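Local coordinates for uncharacterized protein (PDB 3B4Q) that is of unknown function but carries a mostly helical domain related to the C-terminal region of resuscitation-promoting factor Rpf1, at residues Asn16-Ala19 with Pro20-Ala23. Residues are numbered along the deposited sequence; the frame is centred on the assembly and turned at random. Where two conformers were deposited one is given.
Sequences NAPA and PVQA
Pro18 O is gripped by two amides of the next turn. Gln22 N reaches Pro18 O at 3.0 Å, nearly straight and in the carbonyl plane. Val21 N comes to Pro18 O at 2.9 Å but is bent to 125° at the hydrogen, a weak bond. This is the N-terminus of helix 19-35, with Pro18 at the N-cap position and its carbonyl opening the chain of i to i+4 bonds. Ala19 O carries the pattern on, accepting Ala23 N at 2.8 Å. Pro20 sits in the first turn, where a nitrogen has no i-4 carbonyl within the helix to bond, so its missing hydrogen costs no helical bond. Ala19 CB lies 3.4 Å from Pro20 CD, a closeness set mainly by the peptide bond that joins the two residues.

On the inner side, Val21 has CG1 anti to its backbone N (chi1 172°), which lays that methyl against Ala17, CG1 to CB 3.7 Å. The other methyl, CG2, lies beside the Pro18 ring, the two side chains pointing the same way. Both Pro18 and Val21 also touch Ile88 of helix 85-91 and Phe92, so the helix start is packed against the C-terminal part of the chain.

Gln22, whose side chain was modelled in two conformers, runs back along the incoming loop in the one described here. With CG anti to its carbonyl carbon and the chain extended beyond, Gln22 NE2 hydrogen-bonds Val14 O and lies 3.3 Å from Ala17 O.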
loop_
_atom_site.group_PDB
_atom_site.type_symbol
_atom_site.label_atom_id
_atom_site.label_comp_id
_atom_site.label_asym_id
_atom_site.label_seq_id
_atom_site.Cartn_x
_atom_site.Cartn_y
_atom_site.Cartn_z
ATOM N N ASN A 16 -7.185 7.465 -6.349
ATOM C CA ASN A 16 -6.727 7.825 -7.714
ATOM C C ASN A 16 -5.568 6.974 -8.247
ATOM O O ASN A 16 -4.929 7.310 -9.263
ATOM C CB ASN A 16 -6.386 9.319 -7.734
ATOM C CG ASN A 16 -7.533 10.178 -7.223
ATOM O OD1 ASN A 16 -7.343 11.047 -6.348
ATOM N ND2 ASN A 16 -8.738 9.896 -7.699
ATOM N N ALA A 17 -5.307 5.865 -7.554
ATOM C CA ALA A 17 -4.191 4.982 -7.882
ATOM C C ALA A 17 -4.593 3.960 -8.950
ATOM O O ALA A 17 -5.782 3.786 -9.223
ATOM C CB ALA A 17 -3.734 4.240 -6.633
ATOM N N PRO A 18 -3.598 3.299 -9.559
ATOM C CA PRO A 18 -3.941 2.228 -10.478
ATOM C C PRO A 18 -4.816 1.164 -9.850
ATOM O O PRO A 18 -4.747 0.890 -8.636
ATOM C CB PRO A 18 -2.569 1.639 -10.858
ATOM C CG PRO A 18 -1.608 2.805 -10.727
ATOM C CD PRO A 18 -2.138 3.545 -9.487
ATOM N N ALA A 19 -5.602 0.517 -10.701
ATOM C CA ALA A 19 -6.514 -0.514 -10.239
ATOM C C ALA A 19 -5.865 -1.593 -9.348
ATOM O O ALA A 19 -6.435 -1.956 -8.314
ATOM C CB ALA A 19 -7.256 -1.126 -11.429
ATOM N N PRO A 20 -4.708 -2.148 -9.753
ATOM C CA PRO A 20 -4.092 -3.184 -8.894
ATOM C C PRO A 20 -3.724 -2.689 -7.473
ATOM O O PRO A 20 -3.709 -3.473 -6.518
ATOM C CB PRO A 20 -2.852 -3.598 -9.673
ATOM C CG PRO A 20 -3.176 -3.284 -11.020
ATOM C CD PRO A 20 -3.965 -2.019 -11.017
ATOM N N VAL A 21 -3.407 -1.397 -7.368
ATOM C CA VAL A 21 -3.108 -0.795 -6.065
ATOM C C VAL A 21 -4.424 -0.754 -5.278
ATOM O O VAL A 21 -4.506 -1.171 -4.103
ATOM C CB VAL A 21 -2.485 0.604 -6.225
ATOM C CG1 VAL A 21 -2.371 1.261 -4.883
ATOM C CG2 VAL A 21 -1.083 0.477 -6.872
ATOM N N GLN A 22 -5.492 -0.298 -5.935
ATOM C CA GLN A 22 -6.799 -0.264 -5.282
ATOM C C GLN A 22 -7.231 -1.658 -4.801
ATOM O O GLN A 22 -7.792 -1.811 -3.690
ATOM C CB GLN A 22 -7.851 0.326 -6.224
ATOM C CG GLN A 22 -7.594 1.805 -6.484
ATOM C CD GLN A 22 -8.734 2.471 -7.208
ATOM O OE1 GLN A 22 -9.733 1.829 -7.548
ATOM N NE2 GLN A 22 -8.611 3.774 -7.432
ATOM N N ALA A 23 -6.992 -2.680 -5.621
ATOM C CA ALA A 23 -7.354 -4.042 -5.279
ATOM C C ALA A 23 -6.576 -4.545 -4.057
ATOM O O ALA A 23 -7.160 -5.121 -3.116
ATOM C CB ALA A 23 -7.076 -4.967 -6.451
#